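PDB 3B4N: endo-pectate lyase from Erwinia chrysanthemi, which cleaves polygalacturonate by calcium-dependent elimination, leaving unsaturated ends on the products, and probably also acts on highly methylated pectins from within the chain. Local coordinates for residues A64-D67 with T72-D75; W87-S92 with Q97-A102; K313-V316 with S321-K324; E327-T332 with V336-V341. All blocks are in the same frame, centred on the assembly; numbering follows the deposited sequence.

Interaction 1 of 4, residues A64-D67 with T72-D75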
loop_
_atom_site.group_PDB
_atom_site.type_symbol
_atom_site.label_atom_id
_atom_site.label_comp_id
_atom_site.label_asym_id
_atom_site.label_seq_id
_atom_site.Cartn_x
_atom_site.Cartn_y
_atom_site.Cartn_z
ATOM N N ALA A 64 10.668 -8.990 17.808
ATOM C CA ALA A 64 11.330 -9.000 16.509
ATOM C C ALA A 64 12.384 -7.922 16.324
ATOM O O ALA A 64 12.301 -6.848 16.912
ATOM C CB ALA A 64 10.285 -8.886 15.379
ATOM N N VAL A 65 13.398 -8.240 15.524
ATOM C CA VAL A 65 14.432 -7.275 15.160
ATOM C C VAL A 65 14.307 -7.232 13.638
ATOM O O VAL A 65 14.466 -8.262 12.970
ATOM C CB VAL A 65 15.852 -7.740 15.534
ATOM C CG1 VAL A 65 16.879 -6.783 14.925
ATOM C CG2 VAL A 65 16.011 -7.764 17.057
ATOM N N LEU A 66 14.027 -6.045 13.103
ATOM C CA LEU A 66 13.822 -5.863 11.668
ATOM C C LEU A 66 14.873 -4.978 11.037
ATOM O O LEU A 66 15.592 -4.264 11.734
ATOM C CB LEU A 66 12.447 -5.233 11.426
ATOM C CG LEU A 66 11.279 -5.913 12.153
ATOM C CD1 LEU A 66 10.016 -5.097 11.965
ATOM C CD2 LEU A 66 11.102 -7.340 11.638
ATOM N N ASP A 67 14.955 -5.023 9.707
ATOM C CA ASP A 67 15.905 -4.187 8.990
ATOM C C ASP A 67 15.441 -2.733 9.055
ATOM O O ASP A 67 14.388 -2.443 9.618
ATOM C CB ASP A 67 16.081 -4.663 7.533
ATOM C CG ASP A 67 14.815 -4.551 6.702
ATOM O OD1 ASP A 67 14.032 -3.603 6.882
ATOM O OD2 ASP A 67 14.619 -5.416 5.827
ATOM N N THR A 72 6.404 -2.121 8.038
ATOM C CA THR A 72 5.291 -2.975 8.447
ATOM C C THR A 72 5.814 -4.247 9.111
ATOM O O THR A 72 6.976 -4.629 8.949
ATOM C CB THR A 72 4.404 -3.404 7.248
ATOM O OG1 THR A 72 5.177 -4.220 6.359
ATOM C CG2 THR A 72 3.846 -2.179 6.499
ATOM N N PHE A 73 4.936 -4.903 9.855
ATOM C CA PHE A 73 5.273 -6.140 10.550
ATOM C C PHE A 73 3.991 -6.909 10.822
ATOM O O PHE A 73 2.931 -6.316 10.993
ATOM C CB PHE A 73 5.951 -5.834 11.890
ATOM C CG PHE A 73 6.296 -7.057 12.687
ATOM C CD1 PHE A 73 7.337 -7.882 12.283
ATOM C CD2 PHE A 73 5.577 -7.389 13.832
ATOM C CE1 PHE A 73 7.668 -9.024 13.001
ATOM C CE2 PHE A 73 5.900 -8.540 14.564
ATOM C CZ PHE A 73 6.944 -9.352 14.147
ATOM N N LYS A 74 4.083 -8.229 10.834
ATOM C CA LYS A 74 2.915 -9.032 11.151
ATOM C C LYS A 74 3.233 -9.985 12.295
ATOM O O LYS A 74 4.278 -10.632 12.311
ATOM C CB LYS A 74 2.421 -9.805 9.925
ATOM C CG LYS A 74 3.324 -10.896 9.431
ATOM C CD LYS A 74 2.669 -11.596 8.239
ATOM C CE LYS A 74 3.503 -12.765 7.748
ATOM N NZ LYS A 74 4.867 -12.343 7.326
ATOM N N ASP A 75 2.334 -10.021 13.272
ATOM C CA ASP A 75 2.472 -10.895 14.429
ATOM C C ASP A 75 1.321 -11.893 14.427
ATOM O O ASP A 75 0.171 -11.521 14.649
ATOM C CB ASP A 75 2.435 -10.084 15.729
ATOM C CG ASP A 75 2.580 -10.960 16.962
ATOM O OD1 ASP A 75 2.265 -10.493 18.071
ATOM O OD2 ASP A 75 3.016 -12.117 16.818
#
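Phe-73 points its side chain across to Ala-64 and Leu-66, joining the edge strand of one antiparallel sheet to the edge strand of another. The segments 64-66 and 72-75 run nearly antiparallel, at 156°, but their axes pass 9.9 Å apart, and no hydrogen bond spans them, so the contact is made by side chains. The aromatic residue can be followed outward atom by atom. Its CB is the first to meet the partner strand, Phe-73 CB lying 4.1 Å from Leu-66 CD1. With CG anti to the backbone N (chi1 178°), the ring is carried away from its own strand toward the facing sheet. There Phe-73 CD1 is met by both branches of the leucine, with Leu-66 CD2 at 3.9 Å and CD1 about as close. The two side chains cross at roughly a right angle. One step farther, Phe-73 CE1 passes from the leucine to the alanine, lying 3.5 Å from Ala-64 CB, and at the tip Phe-73 CZ stays with the same methyl at 3.6 Å. Both partners approach the ring obliquely. Trp-37 and Val-49 touch both Leu-66 and Phe-73, and Ile-63 also touches the ring, which places the contact between the two sheets of a sandwich whose strand order is that of a fibronectin type III domain. At the N-terminal end of strand 72-75, Thr-72 OG1 instead bonds to Asn-240 O. The chemistry is purely apolar: one side of the ring, CD1 to CZ, set against three methyl groups gives cohesion between the sheets with no directional bond to fix the register.

Interaction 2 of 4, residues W87-S92 with Q97-A102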
loop_
_atom_site.group_PDB
_atom_site.type_symbol
_atom_site.label_atom_id
_atom_site.label_comp_id
_atom_site.label_asym_id
_atom_site.label_seq_id
_atom_site.Cartn_x
_atom_site.Cartn_y
_atom_site.Cartn_z
ATOM N N TRP A 87 4.681 -1.717 20.551
ATOM C CA TRP A 87 5.478 -0.500 20.384
ATOM C C TRP A 87 6.543 -0.855 19.359
ATOM O O TRP A 87 6.970 -2.004 19.265
ATOM C CB TRP A 87 6.242 -0.109 21.653
ATOM C CG TRP A 87 5.429 0.362 22.797
ATOM C CD1 TRP A 87 5.193 1.658 23.164
ATOM C CD2 TRP A 87 4.779 -0.456 23.769
ATOM N NE1 TRP A 87 4.443 1.693 24.313
ATOM C CE2 TRP A 87 4.175 0.408 24.707
ATOM C CE3 TRP A 87 4.648 -1.843 23.939
ATOM C CZ2 TRP A 87 3.451 -0.067 25.804
ATOM C CZ3 TRP A 87 3.927 -2.319 25.033
ATOM C CH2 TRP A 87 3.339 -1.429 25.950
ATOM N N VAL A 88 6.974 0.131 18.587
ATOM C CA VAL A 88 8.053 -0.074 17.634
ATOM C C VAL A 88 9.144 0.930 17.998
ATOM O O VAL A 88 8.887 2.125 18.171
ATOM C CB VAL A 88 7.604 0.134 16.173
ATOM C CG1 VAL A 88 8.828 0.227 15.259
ATOM C CG2 VAL A 88 6.729 -1.034 15.738
ATOM N N ASP A 89 10.353 0.412 18.159
ATOM C CA ASP A 89 11.520 1.202 18.507
ATOM C C ASP A 89 12.395 1.330 17.261
ATOM O O ASP A 89 12.954 0.347 16.783
ATOM C CB ASP A 89 12.296 0.483 19.616
ATOM C CG ASP A 89 13.476 1.280 20.145
ATOM O OD1 ASP A 89 14.162 0.751 21.052
ATOM O OD2 ASP A 89 13.722 2.410 19.674
ATOM N N VAL A 90 12.486 2.542 16.727
ATOM C CA VAL A 90 13.322 2.800 15.560
ATOM C C VAL A 90 14.686 3.195 16.136
ATOM O O VAL A 90 14.812 4.186 16.857
ATOM C CB VAL A 90 12.712 3.923 14.695
ATOM C CG1 VAL A 90 13.657 4.291 13.566
ATOM C CG2 VAL A 90 11.379 3.458 14.134
ATOM N N VAL A 91 15.699 2.385 15.838
ATOM C CA VAL A 91 17.045 2.602 16.360
ATOM C C VAL A 91 17.950 3.210 15.309
ATOM O O VAL A 91 18.114 2.659 14.225
ATOM C CB VAL A 91 17.654 1.268 16.845
ATOM C CG1 VAL A 91 19.022 1.515 17.463
ATOM C CG2 VAL A 91 16.719 0.599 17.846
ATOM N N SER A 92 18.542 4.354 15.635
ATOM C CA SER A 92 19.426 5.028 14.700
ATOM C C SER A 92 20.826 4.434 14.750
ATOM O O SER A 92 21.149 3.643 15.637
ATOM C CB SER A 92 19.518 6.520 15.035
ATOM O OG SER A 92 20.356 6.717 16.169
ATOM N N GLN A 97 16.930 5.915 20.451
ATOM C CA GLN A 97 15.761 5.045 20.540
ATOM C C GLN A 97 14.562 5.934 20.270
ATOM O O GLN A 97 14.185 6.760 21.108
ATOM C CB GLN A 97 15.618 4.452 21.944
ATOM C CG GLN A 97 16.875 3.822 22.510
ATOM C CD GLN A 97 17.268 2.548 21.798
ATOM O OE1 GLN A 97 18.310 2.485 21.147
ATOM N NE2 GLN A 97 16.435 1.518 21.922
ATOM N N VAL A 98 13.972 5.783 19.093
ATOM C CA VAL A 98 12.816 6.583 18.725
ATOM C C VAL A 98 11.622 5.646 18.863
ATOM O O VAL A 98 11.263 4.921 17.936
ATOM C CB VAL A 98 12.960 7.095 17.279
ATOM C CG1 VAL A 98 11.908 8.146 16.987
ATOM C CG2 VAL A 98 14.361 7.681 17.080
ATOM N N VAL A 99 11.018 5.670 20.044
ATOM C CA VAL A 99 9.905 4.790 20.357
ATOM C C VAL A 99 8.553 5.358 20.006
ATOM O O VAL A 99 8.242 6.508 20.307
ATOM C CB VAL A 99 9.910 4.429 21.851
ATOM C CG1 VAL A 99 8.856 3.385 22.141
ATOM C CG2 VAL A 99 11.288 3.908 22.246
ATOM N N SER A 100 7.743 4.526 19.369
ATOM C CA SER A 100 6.407 4.908 18.963
ATOM C C SER A 100 5.417 4.926 20.113
ATOM O O SER A 100 5.710 4.517 21.242
ATOM C CB SER A 100 5.876 3.907 17.940
ATOM O OG SER A 100 5.554 2.676 18.596
ATOM N N ASN A 101 4.230 5.422 19.789
ATOM C CA ASN A 101 3.111 5.413 20.709
ATOM C C ASN A 101 2.752 3.935 20.793
ATOM O O ASN A 101 3.131 3.142 19.918
ATOM C CB ASN A 101 1.918 6.138 20.094
ATOM C CG ASN A 101 1.565 5.590 18.718
ATOM O OD1 ASN A 101 0.565 4.878 18.529
ATOM N ND2 ASN A 101 2.392 5.908 17.756
ATOM N N ALA A 102 2.010 3.565 21.825
ATOM C CA ALA A 102 1.565 2.191 21.965
ATOM C C ALA A 102 0.250 2.018 21.199
ATOM O O ALA A 102 -0.511 2.975 21.032
ATOM C CB ALA A 102 1.329 1.868 23.438
#
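Trp-87 lays its indole over Ala-102, whose CB sits 3.1 Å above the ring plane, offset toward the rim and nearest NE1. The same ring has Ser-100 O at its edge, in plane, 3.5 Å from Trp-87 CD1. CG of the tryptophan stands beside its own backbone N (chi1 -69°), a setting that brings the ring end in toward the partner segment, and Arg-60, from outside the two segments, makes a cation-pi contact with the ring. Farther along, Asp-89 and Gln-97 meet obliquely. Their carboxylate and amide planes are 82° apart, and although Asp-89 OD1 comes within 2.6 Å of Gln-97 NE2, the angle is too poor for a hydrogen bond. Val-91 lies side by side with Gln-97, pointing the same way, while Val-99 packs against the Asp-89 carboxylate. Val-90 and Val-98 project from the other face of the sheet, CB to CB at 4.1 Å, and reciprocal backbone bonds tie this pair together. At Ser-100 the bonding pattern changes: its N still bonds to Val-88 O, but Val-88 N gives a nearly straight bond (171°) to Ser-100 OG at 2.9 Å. That hydroxyl in turn donates to Asn-101 O, so it ties Val-88 N of one strand to Asn-101 O of the other segment. Strands 85-92 and 97-104 thus form an antiparallel hairpin at the edge of the four-stranded sheet, occupying the F and G positions of what is consistent with a fibronectin type III sandwich.

Interaction 3 of 4, residues K313-V316 with S321-K324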
loop_
_atom_site.group_PDB
_atom_site.type_symbol
_atom_site.label_atom_id
_atom_site.label_comp_id
_atom_site.label_asym_id
_atom_site.label_seq_id
_atom_site.Cartn_x
_atom_site.Cartn_y
_atom_site.Cartn_z
ATOM N N LYS A 313 -2.204 -4.321 -24.384
ATOM C CA LYS A 313 -2.240 -3.292 -25.406
ATOM C C LYS A 313 -3.250 -2.298 -24.848
ATOM O O LYS A 313 -4.389 -2.667 -24.569
ATOM C CB LYS A 313 -2.766 -3.823 -26.741
ATOM C CG LYS A 313 -2.742 -2.761 -27.847
ATOM C CD LYS A 313 -3.504 -3.207 -29.093
ATOM C CE LYS A 313 -5.000 -3.199 -28.852
ATOM N NZ LYS A 313 -5.769 -3.567 -30.082
ATOM N N GLY A 314 -2.825 -1.057 -24.641
ATOM C CA GLY A 314 -3.732 -0.042 -24.137
ATOM C C GLY A 314 -4.408 0.676 -25.293
ATOM O O GLY A 314 -3.887 0.682 -26.406
ATOM N N VAL A 315 -5.567 1.270 -25.033
ATOM C CA VAL A 315 -6.298 1.999 -26.063
ATOM C C VAL A 315 -6.936 3.257 -25.505
ATOM O O VAL A 315 -7.085 3.411 -24.293
ATOM C CB VAL A 315 -7.445 1.152 -26.684
ATOM C CG1 VAL A 315 -6.895 -0.116 -27.304
ATOM C CG2 VAL A 315 -8.488 0.825 -25.625
ATOM N N VAL A 316 -7.299 4.165 -26.403
ATOM C CA VAL A 316 -7.988 5.387 -26.013
ATOM C C VAL A 316 -9.458 4.966 -25.985
ATOM O O VAL A 316 -9.903 4.238 -26.874
ATOM C CB VAL A 316 -7.778 6.497 -27.060
ATOM C CG1 VAL A 316 -8.660 7.694 -26.733
ATOM C CG2 VAL A 316 -6.309 6.918 -27.084
ATOM N N SER A 321 -9.946 -2.005 -28.976
ATOM C CA SER A 321 -10.116 -2.934 -27.867
ATOM C C SER A 321 -8.772 -3.291 -27.253
ATOM O O SER A 321 -7.787 -3.462 -27.968
ATOM C CB SER A 321 -10.794 -4.214 -28.358
ATOM O OG SER A 321 -12.066 -3.935 -28.912
ATOM N N THR A 322 -8.725 -3.392 -25.930
ATOM C CA THR A 322 -7.480 -3.763 -25.274
ATOM C C THR A 322 -7.242 -5.247 -25.526
ATOM O O THR A 322 -8.162 -5.987 -25.881
ATOM C CB THR A 322 -7.534 -3.545 -23.748
ATOM O OG1 THR A 322 -8.560 -4.371 -23.180
ATOM C CG2 THR A 322 -7.810 -2.081 -23.419
ATOM N N GLU A 323 -5.999 -5.675 -25.342
ATOM C CA GLU A 323 -5.624 -7.070 -25.526
ATOM C C GLU A 323 -4.652 -7.445 -24.419
ATOM O O GLU A 323 -3.904 -6.598 -23.940
ATOM C CB GLU A 323 -4.938 -7.276 -26.879
ATOM C CG GLU A 323 -5.797 -6.963 -28.094
ATOM C CD GLU A 323 -5.034 -7.139 -29.397
ATOM O OE1 GLU A 323 -4.485 -8.240 -29.628
ATOM O OE2 GLU A 323 -4.981 -6.175 -30.191
ATOM N N LYS A 324 -4.671 -8.711 -24.017
ATOM C CA LYS A 324 -3.780 -9.205 -22.972
ATOM C C LYS A 324 -2.771 -10.138 -23.628
ATOM O O LYS A 324 -3.159 -11.133 -24.243
ATOM C CB LYS A 324 -4.576 -9.967 -21.916
ATOM C CG LYS A 324 -3.745 -10.444 -20.736
ATOM C CD LYS A 324 -4.595 -11.261 -19.784
ATOM C CE LYS A 324 -3.807 -11.704 -18.571
ATOM N NZ LYS A 324 -4.684 -12.482 -17.651
#
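Lys-313 and Glu-323 face each other across two antiparallel segments, Lys-313 N bonding to Glu-323 O at 2.9 Å while the return bond from Glu-323 N to Lys-313 O is weak, at 3.5 Å. The segments close a beta hairpin: strand 309-313, the last parallel strand along one face of the right-handed beta helix, turns through a loop and returns as the antiparallel edge strand 323-327. Beyond this pair, side chains make most of the contact. The lysine leaves with CG anti to the backbone N (chi1 -177°), continues extended through CG, and then bends at chi3 (72°), a kink that swings the ammonium group across the partner segment. There NZ meets two oxygens of that segment: a weak bond to Ser-321 O, and a salt bridge to the carboxylate of Glu-323. The glutamate crosses the lysine obliquely, its chain extended beyond CG. On the loop side of the lysine, Val-315 divides its two branches between neighbouring residues. Val-315 CG1 touches Ser-321 O at 3.5 Å, and Val-315 CG2 meets Thr-322 CG2 at 3.7 Å, where the two side chains cross at about a right angle. Thr-322 also brings its CA to within 3.4 Å of Lys-313 O in a CA-H...O contact. The loop is tied to neighbouring loops of the beta helix by Gly-314 N, bonded to Asn-286 OD1, and by a backbone bond between Val-315 and Gly-255. In the salt bridge itself, Lys-313 NZ lies 2.7 Å from Glu-323 OE2, which accepts through its anti lone pair, directed away from OE1.

Interaction 4 of 4, residues E327-T332 with V336-V341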
loop_
_atom_site.group_PDB
_atom_site.type_symbol
_atom_site.label_atom_id
_atom_site.label_comp_id
_atom_site.label_asym_id
_atom_site.label_seq_id
_atom_site.Cartn_x
_atom_site.Cartn_y
_atom_site.Cartn_z
ATOM N N GLU A 327 1.896 -12.957 -19.042
ATOM C CA GLU A 327 2.967 -12.708 -18.085
ATOM C C GLU A 327 4.320 -12.767 -18.777
ATOM O O GLU A 327 4.575 -13.654 -19.598
ATOM C CB GLU A 327 2.934 -13.733 -16.954
ATOM C CG GLU A 327 4.131 -13.611 -16.015
ATOM C CD GLU A 327 4.040 -14.526 -14.812
ATOM O OE1 GLU A 327 3.503 -15.643 -14.950
ATOM O OE2 GLU A 327 4.525 -14.131 -13.728
ATOM N N LYS A 328 5.182 -11.819 -18.436
ATOM C CA LYS A 328 6.509 -11.723 -19.025
ATOM C C LYS A 328 7.572 -11.508 -17.961
ATOM O O LYS A 328 7.298 -10.965 -16.882
ATOM C CB LYS A 328 6.581 -10.541 -19.992
ATOM C CG LYS A 328 5.481 -10.481 -21.035
ATOM C CD LYS A 328 5.573 -11.626 -22.027
ATOM C CE LYS A 328 4.527 -11.454 -23.115
ATOM N NZ LYS A 328 4.534 -12.585 -24.087
ATOM N N TRP A 329 8.791 -11.923 -18.286
ATOM C CA TRP A 329 9.936 -11.752 -17.403
ATOM C C TRP A 329 11.070 -11.169 -18.218
ATOM O O TRP A 329 11.254 -11.527 -19.380
ATOM C CB TRP A 329 10.416 -13.085 -16.826
ATOM C CG TRP A 329 9.415 -13.819 -16.022
ATOM C CD1 TRP A 329 8.555 -14.778 -16.465
ATOM C CD2 TRP A 329 9.175 -13.679 -14.619
ATOM N NE1 TRP A 329 7.797 -15.253 -15.426
ATOM C CE2 TRP A 329 8.156 -14.594 -14.278
ATOM C CE3 TRP A 329 9.724 -12.866 -13.614
ATOM C CZ2 TRP A 329 7.671 -14.726 -12.976
ATOM C CZ3 TRP A 329 9.242 -12.996 -12.316
ATOM C CH2 TRP A 329 8.224 -13.921 -12.009
ATOM N N ASP A 330 11.820 -10.265 -17.610
ATOM C CA ASP A 330 12.972 -9.656 -18.251
ATOM C C ASP A 330 12.739 -9.141 -19.670
ATOM O O ASP A 330 13.488 -9.465 -20.595
ATOM C CB ASP A 330 14.129 -10.659 -18.245
ATOM C CG ASP A 330 14.457 -11.152 -16.846
ATOM O OD1 ASP A 330 14.828 -10.313 -16.000
ATOM O OD2 ASP A 330 14.336 -12.370 -16.589
ATOM N N THR A 331 11.688 -8.351 -19.849
ATOM C CA THR A 331 11.417 -7.755 -21.153
ATOM C C THR A 331 11.558 -6.242 -21.001
ATOM O O THR A 331 11.749 -5.734 -19.890
ATOM C CB THR A 331 9.994 -8.068 -21.661
ATOM O OG1 THR A 331 9.029 -7.477 -20.774
ATOM C CG2 THR A 331 9.772 -9.568 -21.744
ATOM N N THR A 332 11.475 -5.521 -22.112
ATOM C CA THR A 332 11.587 -4.070 -22.096
ATOM C C THR A 332 10.568 -3.435 -21.153
ATOM O O THR A 332 10.891 -2.530 -20.387
ATOM C CB THR A 332 11.350 -3.494 -23.511
ATOM O OG1 THR A 332 12.357 -3.995 -24.401
ATOM C CG2 THR A 332 11.393 -1.967 -23.496
ATOM N N VAL A 336 11.267 -7.259 -14.515
ATOM C CA VAL A 336 11.195 -8.082 -13.327
ATOM C C VAL A 336 11.858 -9.412 -13.676
ATOM O O VAL A 336 11.646 -9.966 -14.756
ATOM C CB VAL A 336 9.725 -8.295 -12.856
ATOM C CG1 VAL A 336 8.919 -9.004 -13.930
ATOM C CG2 VAL A 336 9.705 -9.096 -11.562
ATOM N N SER A 337 12.701 -9.894 -12.772
ATOM C CA SER A 337 13.401 -11.160 -12.966
ATOM C C SER A 337 12.878 -12.143 -11.926
ATOM O O SER A 337 12.276 -11.737 -10.931
ATOM C CB SER A 337 14.912 -10.973 -12.773
ATOM O OG SER A 337 15.450 -9.968 -13.622
ATOM N N ARG A 338 13.102 -13.434 -12.146
ATOM C CA ARG A 338 12.649 -14.441 -11.196
ATOM C C ARG A 338 13.176 -14.170 -9.793
ATOM O O ARG A 338 12.519 -14.488 -8.807
ATOM C CB ARG A 338 13.105 -15.839 -11.628
ATOM C CG ARG A 338 12.039 -16.663 -12.319
ATOM C CD ARG A 338 11.953 -16.342 -13.792
ATOM N NE ARG A 338 11.117 -17.302 -14.506
ATOM C CZ ARG A 338 11.063 -17.398 -15.829
ATOM N NH1 ARG A 338 10.274 -18.297 -16.399
ATOM N NH2 ARG A 338 11.804 -16.599 -16.582
ATOM N N SER A 339 14.366 -13.582 -9.710
ATOM C CA SER A 339 14.994 -13.274 -8.430
ATOM C C SER A 339 14.308 -12.119 -7.709
ATOM O O SER A 339 14.596 -11.843 -6.541
ATOM C CB SER A 339 16.467 -12.917 -8.644
ATOM O OG SER A 339 16.597 -11.716 -9.388
ATOM N N GLY A 340 13.406 -11.438 -8.406
ATOM C CA GLY A 340 12.726 -10.307 -7.801
ATOM C C GLY A 340 11.485 -10.663 -7.007
ATOM O O GLY A 340 10.930 -9.810 -6.320
ATOM N N VAL A 341 11.049 -11.914 -7.102
ATOM C CA VAL A 341 9.854 -12.365 -6.405
ATOM C C VAL A 341 10.150 -13.652 -5.656
ATOM O O VAL A 341 10.856 -14.525 -6.165
ATOM C CB VAL A 341 8.703 -12.627 -7.398
ATOM C CG1 VAL A 341 7.407 -12.895 -6.643
ATOM C CG2 VAL A 341 8.551 -11.441 -8.334
HETATM O O HOH W 1 14.034 -14.251 -14.748
#
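Arg-338 rests its guanidinium flat on the indole of Trp-329, the planes only 10° apart and CZ 3.9 Å from the centroid of the five-membered ring, a stacked cation-pi pair. The CD methylene of the arginine follows over the same face in a CH-pi contact. The two side chains still cross at about a right angle, since the arginine is bent at chi2 (84°) and comes in over the ring. At the indole edge lie Val-336 O and, beyond the benzo ring, Val-341 CG2, 4.3 Å from Trp-329 CZ3. Val-336 CG1 adds an apolar contact at Trp-329 CE3, 4.0 Å away. Beside the stack, Asp-330 N bonds to Val-336 O at 2.9 Å, and Ser-337 OG donates to Asp-330 OD1 in a bond modelled as very short. Asp-330 OD2 accepts from a water that itself accepts from Arg-338 N, so the acid links two successive residues of the partner segment. Farther out, Glu-303 forms a salt bridge with Arg-338 NE and so probably helps hold the guanidinium over the ring, while Tyr-301 packs on both Trp-329 and Val-341. The loop after strand 323-327 is thus packed on the 3-10 turn between strands 334-336 and 341-343, at the C-terminal end of the beta helix. With Glu-303 bound and Asp-330 nearby, the arginine's positive charge is probably stabilised, and the flat cation can rest on the electron-rich face of the indole while its NE stays bonded to Glu-303.

The four contacts follow one another along the chain, each closing before the next opens. Interactions 1 and 2, with centres 12 Å apart, belong to the N-terminal sandwich: interaction 1 bridges edge strand 61-66 of its four-stranded sheet to strand 72-75 of the three-stranded sheet, and interaction 2 pairs strands 85-92 and 97-104 within the four-stranded one. Interactions 3 and 4 lie on the beta helix near the C-terminal end, 22 Å between centres and adjoining in sequence through strand 323-327. Interactions 2 and 3 are 47 Å apart between centres, on opposite sides of the chain's centre. All four lie away from the zinc and calcium sites, so they describe how the sandwich and the end of the beta helix are built, rather than catalysis.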